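Local coordinates for protein 3'-5'-exonuclease (Saccharomyces cerevisiae, PDB 3E2V) that probably cuts double-stranded DNA as an endonuclease and degrades it from the 3' end as an exonuclease, as a metal-dependent TatD-type hydrolase, at residues A[328-341]-A[350-364]. Sequence-based numbering, arbitrary orientation.
Sequences FEYPAFKSVKKNKL and LYMVKGRNEPCNMEQ. With GOL (glycerol), chain D.
M352 crosses F333 at about a right angle, running from the two-stranded parallel sheet of strands 334-336 and 351-353 toward its ring. Its CB lies 3.5 Å from O2 of the glycerol, probably a crystallisation additive. With CG anti to the carbonyl carbon (chi1 -54°), CG reaches the CB of F333 at 3.9 Å, and SD sits at the edge of that ring, a Met-aromatic contact that the sulfur of C360 repeats. A bend at the last torsion returns CE to the glycerol, 3.4 Å from its O3. The backbone of M352 joins the strands: its N donates to K334 O (2.8 Å, 172°), its O accepts from V336 N, and K354 N continues the ladder to V336 O. At the other end, CD of E363 meets CE1 of F328 at the ring edge, 3.6 Å away, while a water ties OE2 to the E329 carbonyl and OE1 forms a salt bridge with R50. A leucine at E363 would probably lose that water bridge and take one carboxylate partner from R50. The small sheet lies outside the eight-stranded TIM-barrel sheet: F333 packs on helix 40-49, Y330 and Q364 on helix 316-325, and E363, in the first turn of helix 362-373, touches strand 14-16.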
loop_
_atom_site.group_PDB
_atom_site.type_symbol
_atom_site.label_atom_id
_atom_site.label_comp_id
_atom_site.label_asym_id
_atom_site.label_seq_id
_atom_site.Cartn_x
_atom_site.Cartn_y
_atom_site.Cartn_z
ATOM N N PHE A 328 -25.800 1.147 -12.271
ATOM C CA PHE A 328 -24.637 0.551 -11.601
ATOM C C PHE A 328 -24.973 -0.761 -10.894
ATOM O O PHE A 328 -25.957 -0.846 -10.151
ATOM C CB PHE A 328 -23.999 1.541 -10.613
ATOM C CG PHE A 328 -22.708 1.049 -10.008
ATOM C CD1 PHE A 328 -21.552 0.974 -10.782
ATOM C CD2 PHE A 328 -22.658 0.651 -8.677
ATOM C CE1 PHE A 328 -20.352 0.502 -10.236
ATOM C CE2 PHE A 328 -21.458 0.182 -8.117
ATOM C CZ PHE A 328 -20.308 0.115 -8.905
ATOM N N GLU A 329 -24.134 -1.771 -11.118
ATOM C CA GLU A 329 -24.303 -3.079 -10.493
ATOM C C GLU A 329 -23.516 -3.189 -9.186
ATOM O O GLU A 329 -22.278 -3.095 -9.187
ATOM C CB GLU A 329 -23.887 -4.186 -11.469
ATOM N N TYR A 330 -24.246 -3.361 -8.083
ATOM C CA TYR A 330 -23.694 -3.583 -6.747
ATOM C C TYR A 330 -24.349 -4.840 -6.153
ATOM O O TYR A 330 -25.580 -4.913 -6.067
ATOM C CB TYR A 330 -23.957 -2.367 -5.847
ATOM C CG TYR A 330 -23.410 -2.452 -4.435
ATOM C CD1 TYR A 330 -22.130 -1.994 -4.133
ATOM C CD2 TYR A 330 -24.185 -2.960 -3.385
ATOM C CE1 TYR A 330 -21.626 -2.049 -2.828
ATOM C CE2 TYR A 330 -23.682 -3.031 -2.076
ATOM C CZ TYR A 330 -22.402 -2.571 -1.805
ATOM O OH TYR A 330 -21.904 -2.620 -0.518
ATOM N N PRO A 331 -23.547 -5.855 -5.775
ATOM C CA PRO A 331 -22.111 -5.966 -6.029
ATOM C C PRO A 331 -21.827 -6.198 -7.515
ATOM O O PRO A 331 -22.750 -6.431 -8.298
ATOM C CB PRO A 331 -21.710 -7.193 -5.211
ATOM C CG PRO A 331 -22.962 -8.021 -5.143
ATOM C CD PRO A 331 -24.068 -7.021 -5.034
ATOM N N ALA A 332 -20.555 -6.148 -7.911
ATOM C CA ALA A 332 -20.200 -6.211 -9.335
ATOM C C ALA A 332 -20.450 -7.588 -9.968
ATOM O O ALA A 332 -20.594 -7.715 -11.189
ATOM C CB ALA A 332 -18.748 -5.794 -9.533
ATOM N N PHE A 333 -20.449 -8.606 -9.114
ATOM C CA PHE A 333 -20.650 -10.013 -9.479
ATOM C C PHE A 333 -21.414 -10.609 -8.307
ATOM O O PHE A 333 -21.411 -10.037 -7.221
ATOM C CB PHE A 333 -19.294 -10.726 -9.615
ATOM C CG PHE A 333 -18.438 -10.187 -10.728
ATOM C CD1 PHE A 333 -18.532 -10.719 -12.004
ATOM C CD2 PHE A 333 -17.561 -9.128 -10.507
ATOM C CE1 PHE A 333 -17.764 -10.216 -13.045
ATOM C CE2 PHE A 333 -16.780 -8.616 -11.544
ATOM C CZ PHE A 333 -16.891 -9.154 -12.815
ATOM N N LYS A 334 -22.060 -11.758 -8.512
ATOM C CA LYS A 334 -22.797 -12.396 -7.422
ATOM C C LYS A 334 -21.818 -12.703 -6.296
ATOM O O LYS A 334 -20.708 -13.148 -6.569
ATOM C CB LYS A 334 -23.438 -13.710 -7.883
ATOM C CG LYS A 334 -24.295 -14.408 -6.811
ATOM C CD LYS A 334 -25.447 -13.529 -6.359
ATOM C CE LYS A 334 -26.182 -14.066 -5.137
ATOM N NZ LYS A 334 -27.053 -12.981 -4.571
ATOM N N SER A 335 -22.240 -12.470 -5.056
ATOM C CA SER A 335 -21.413 -12.644 -3.860
ATOM C C SER A 335 -22.043 -13.737 -3.009
ATOM O O SER A 335 -23.239 -13.684 -2.723
ATOM C CB SER A 335 -21.375 -11.326 -3.086
ATOM O OG SER A 335 -20.509 -11.358 -1.968
ATOM N N VAL A 336 -21.254 -14.745 -2.638
ATOM C CA VAL A 336 -21.745 -15.866 -1.817
ATOM C C VAL A 336 -20.929 -15.992 -0.539
ATOM O O VAL A 336 -19.808 -15.473 -0.445
ATOM C CB VAL A 336 -21.686 -17.207 -2.583
ATOM C CG1 VAL A 336 -22.654 -17.223 -3.771
ATOM C CG2 VAL A 336 -20.261 -17.529 -3.048
ATOM N N LYS A 337 -21.463 -16.703 0.454
ATOM C CA LYS A 337 -20.710 -16.935 1.688
ATOM C C LYS A 337 -19.475 -17.794 1.372
ATOM O O LYS A 337 -19.466 -18.550 0.394
ATOM C CB LYS A 337 -21.578 -17.617 2.757
ATOM C CG LYS A 337 -22.851 -16.840 3.143
ATOM C CD LYS A 337 -23.790 -17.665 4.054
ATOM C CE LYS A 337 -24.291 -18.971 3.381
ATOM N NZ LYS A 337 -25.534 -18.889 2.513
ATOM N N LYS A 338 -18.432 -17.661 2.186
ATOM C CA LYS A 338 -17.166 -18.363 1.913
ATOM C C LYS A 338 -17.315 -19.890 1.759
ATOM O O LYS A 338 -16.580 -20.504 0.994
ATOM C CB LYS A 338 -16.116 -18.022 2.978
ATOM C CG LYS A 338 -16.572 -18.340 4.402
ATOM C CD LYS A 338 -15.517 -17.961 5.421
ATOM C CE LYS A 338 -15.992 -18.239 6.845
ATOM N NZ LYS A 338 -17.033 -17.292 7.293
ATOM N N ASN A 339 -18.276 -20.487 2.464
ATOM C CA ASN A 339 -18.488 -21.936 2.369
ATOM C C ASN A 339 -19.296 -22.375 1.142
ATOM O O ASN A 339 -19.496 -23.576 0.915
ATOM C CB ASN A 339 -19.139 -22.481 3.650
ATOM C CG ASN A 339 -20.538 -21.937 3.874
ATOM O OD1 ASN A 339 -20.818 -20.774 3.600
ATOM N ND2 ASN A 339 -21.418 -22.774 4.407
ATOM N N LYS A 340 -19.738 -21.406 0.340
ATOM C CA LYS A 340 -20.523 -21.662 -0.868
ATOM C C LYS A 340 -19.756 -21.394 -2.161
ATOM O O LYS A 340 -20.259 -21.675 -3.247
ATOM C CB LYS A 340 -21.817 -20.824 -0.851
ATOM C CG LYS A 340 -22.729 -21.087 0.344
ATOM C CD LYS A 340 -23.269 -22.503 0.332
ATOM C CE LYS A 340 -24.231 -22.714 1.481
ATOM N NZ LYS A 340 -24.870 -24.050 1.367
ATOM N N LEU A 341 -18.534 -20.865 -2.054
ATOM C CA LEU A 341 -17.779 -20.492 -3.246
ATOM C C LEU A 341 -17.242 -21.709 -4.021
ATOM O O LEU A 341 -17.261 -21.730 -5.248
ATOM C CB LEU A 341 -16.629 -19.543 -2.898
ATOM C CG LEU A 341 -15.901 -19.057 -4.146
ATOM C CD1 LEU A 341 -16.799 -18.113 -4.952
ATOM C CD2 LEU A 341 -14.603 -18.398 -3.838
ATOM N N LEU A 350 -18.428 -15.775 -12.751
ATOM C CA LEU A 350 -17.498 -15.333 -11.714
ATOM C C LEU A 350 -18.236 -14.892 -10.465
ATOM O O LEU A 350 -19.225 -14.150 -10.534
ATOM C CB LEU A 350 -16.646 -14.186 -12.270
ATOM C CG LEU A 350 -15.719 -14.549 -13.437
ATOM C CD1 LEU A 350 -15.192 -13.273 -14.119
ATOM C CD2 LEU A 350 -14.567 -15.452 -13.018
ATOM N N TYR A 351 -17.744 -15.338 -9.313
ATOM C CA TYR A 351 -18.393 -15.091 -8.028
ATOM C C TYR A 351 -17.432 -14.501 -7.011
ATOM O O TYR A 351 -16.256 -14.861 -7.009
ATOM C CB TYR A 351 -18.908 -16.404 -7.428
ATOM C CG TYR A 351 -20.144 -16.971 -8.086
ATOM C CD1 TYR A 351 -21.395 -16.789 -7.505
ATOM C CD2 TYR A 351 -20.052 -17.717 -9.258
ATOM C CE1 TYR A 351 -22.538 -17.326 -8.091
ATOM C CE2 TYR A 351 -21.198 -18.247 -9.857
ATOM C CZ TYR A 351 -22.420 -18.046 -9.259
ATOM O OH TYR A 351 -23.566 -18.564 -9.833
ATOM N N MET A 352 -17.956 -13.620 -6.160
ATOM C CA MET A 352 -17.223 -12.996 -5.053
ATOM C C MET A 352 -17.617 -13.655 -3.737
ATOM O O MET A 352 -18.589 -14.423 -3.681
ATOM C CB MET A 352 -17.516 -11.486 -4.963
ATOM C CG MET A 352 -17.270 -10.737 -6.281
ATOM S SD MET A 352 -17.694 -8.944 -6.328
ATOM C CE MET A 352 -16.342 -8.264 -5.357
ATOM N N VAL A 353 -16.838 -13.362 -2.697
ATOM C CA VAL A 353 -17.101 -13.889 -1.363
ATOM C C VAL A 353 -17.574 -12.750 -0.468
ATOM O O VAL A 353 -16.904 -11.717 -0.363
ATOM C CB VAL A 353 -15.836 -14.552 -0.773
ATOM C CG1 VAL A 353 -16.081 -14.917 0.698
ATOM C CG2 VAL A 353 -15.422 -15.763 -1.614
ATOM N N LYS A 354 -18.738 -12.924 0.162
ATOM C CA LYS A 354 -19.302 -11.894 1.041
ATOM C C LYS A 354 -18.289 -11.528 2.119
ATOM O O LYS A 354 -17.714 -12.413 2.760
ATOM C CB LYS A 354 -20.618 -12.369 1.678
ATOM C CG LYS A 354 -21.713 -12.656 0.656
ATOM C CD LYS A 354 -23.018 -13.072 1.318
ATOM C CE LYS A 354 -24.118 -13.321 0.282
ATOM N NZ LYS A 354 -24.485 -12.097 -0.504
ATOM N N GLY A 355 -18.052 -10.229 2.291
ATOM C CA GLY A 355 -17.119 -9.742 3.297
ATOM C C GLY A 355 -15.672 -9.627 2.850
ATOM O O GLY A 355 -14.862 -9.059 3.575
ATOM N N ARG A 356 -15.352 -10.148 1.670
ATOM C CA ARG A 356 -13.980 -10.116 1.157
ATOM C C ARG A 356 -13.923 -9.103 0.018
ATOM O O ARG A 356 -14.462 -9.335 -1.077
ATOM C CB ARG A 356 -13.530 -11.501 0.661
ATOM C CG ARG A 356 -12.072 -11.557 0.189
ATOM C CD ARG A 356 -11.729 -12.924 -0.384
ATOM N NE ARG A 356 -12.292 -13.097 -1.728
ATOM C CZ ARG A 356 -11.991 -14.083 -2.577
ATOM N NH1 ARG A 356 -11.117 -15.040 -2.254
ATOM N NH2 ARG A 356 -12.577 -14.110 -3.779
ATOM N N ASN A 357 -13.266 -7.971 0.271
ATOM C CA ASN A 357 -13.177 -6.949 -0.770
ATOM C C ASN A 357 -12.250 -7.390 -1.905
ATOM O O ASN A 357 -11.415 -8.283 -1.723
ATOM C CB ASN A 357 -12.749 -5.611 -0.160
ATOM C CG ASN A 357 -13.059 -4.437 -1.059
ATOM O OD1 ASN A 357 -13.885 -4.531 -1.979
ATOM N ND2 ASN A 357 -12.377 -3.325 -0.812
ATOM N N GLU A 358 -12.416 -6.789 -3.087
ATOM C CA GLU A 358 -11.623 -7.152 -4.252
ATOM C C GLU A 358 -11.199 -5.935 -5.059
ATOM O O GLU A 358 -11.867 -4.893 -4.994
ATOM C CB GLU A 358 -12.408 -8.084 -5.179
ATOM C CG GLU A 358 -12.848 -9.390 -4.538
ATOM C CD GLU A 358 -13.278 -10.432 -5.564
ATOM O OE1 GLU A 358 -13.272 -10.127 -6.773
ATOM O OE2 GLU A 358 -13.654 -11.557 -5.155
ATOM N N PRO A 359 -10.119 -6.073 -5.848
ATOM C CA PRO A 359 -9.713 -4.952 -6.721
ATOM C C PRO A 359 -10.778 -4.543 -7.752
ATOM O O PRO A 359 -10.758 -3.390 -8.223
ATOM C CB PRO A 359 -8.433 -5.472 -7.405
ATOM C CG PRO A 359 -8.500 -6.976 -7.264
ATOM C CD PRO A 359 -9.191 -7.223 -5.944
ATOM N N CYS A 360 -11.713 -5.429 -8.099
ATOM C CA CYS A 360 -12.767 -5.018 -9.033
ATOM C C CYS A 360 -13.671 -3.942 -8.461
ATOM O O CYS A 360 -14.526 -3.392 -9.178
ATOM C CB CYS A 360 -13.629 -6.192 -9.517
ATOM S SG CYS A 360 -14.627 -7.013 -8.249
ATOM N N ASN A 361 -13.497 -3.631 -7.182
ATOM C CA ASN A 361 -14.281 -2.587 -6.539
ATOM C C ASN A 361 -13.629 -1.205 -6.578
ATOM O O ASN A 361 -14.104 -0.268 -5.940
ATOM C CB ASN A 361 -14.659 -3.004 -5.115
ATOM C CG ASN A 361 -15.712 -4.099 -5.110
ATOM O OD1 ASN A 361 -16.369 -4.338 -6.123
ATOM N ND2 ASN A 361 -15.848 -4.791 -3.995
ATOM N N MET A 362 -12.571 -1.072 -7.371
ATOM C CA MET A 362 -11.984 0.249 -7.646
ATOM C C MET A 362 -13.037 1.257 -8.097
ATOM O O MET A 362 -13.044 2.411 -7.660
ATOM C CB MET A 362 -10.888 0.118 -8.705
ATOM C CG MET A 362 -9.555 -0.340 -8.104
ATOM S SD MET A 362 -8.699 0.879 -6.971
ATOM C CE MET A 362 -8.049 2.013 -8.264
ATOM N N GLU A 363 -13.916 0.809 -8.991
ATOM C CA GLU A 363 -14.951 1.678 -9.531
ATOM C C GLU A 363 -15.843 2.285 -8.454
ATOM O O GLU A 363 -16.330 3.411 -8.615
ATOM C CB GLU A 363 -15.781 0.934 -10.576
ATOM C CG GLU A 363 -16.530 -0.280 -10.061
ATOM C CD GLU A 363 -17.258 -1.024 -11.157
ATOM O OE1 GLU A 363 -17.323 -0.519 -12.297
ATOM O OE2 GLU A 363 -17.754 -2.136 -10.864
ATOM N N GLN A 364 -16.043 1.573 -7.342
ATOM C CA GLN A 364 -16.842 2.110 -6.240
ATOM C C GLN A 364 -16.113 3.252 -5.554
ATOM O O GLN A 364 -16.708 4.245 -5.189
ATOM C CB GLN A 364 -17.170 1.015 -5.217
ATOM C CG GLN A 364 -17.999 -0.130 -5.752
ATOM C CD GLN A 364 -18.217 -1.214 -4.719
ATOM O OE1 GLN A 364 -17.887 -1.056 -3.563
ATOM N NE2 GLN A 364 -18.775 -2.335 -5.154
HETATM C C1 GOL D . -17.709 -8.003 -0.371
HETATM O O1 GOL D . -18.952 -8.262 0.263
HETATM C C2 GOL D . -17.699 -8.456 -1.826
HETATM O O2 GOL D . -17.958 -9.833 -1.903
HETATM C C3 GOL D . -18.775 -7.727 -2.634
HETATM O O3 GOL D . -18.269 -6.505 -3.139
HETATM O O HOH W 1 -20.348 -2.972 -11.380
HETATM O O HOH W 2 -20.217 -2.752 -7.261
HETATM O O HOH W 3 -18.793 -5.467 -5.733
HETATM O O HOH W 4 -21.738 -13.141 -10.992
HETATM O O HOH W 5 -18.394 -15.146 3.602
#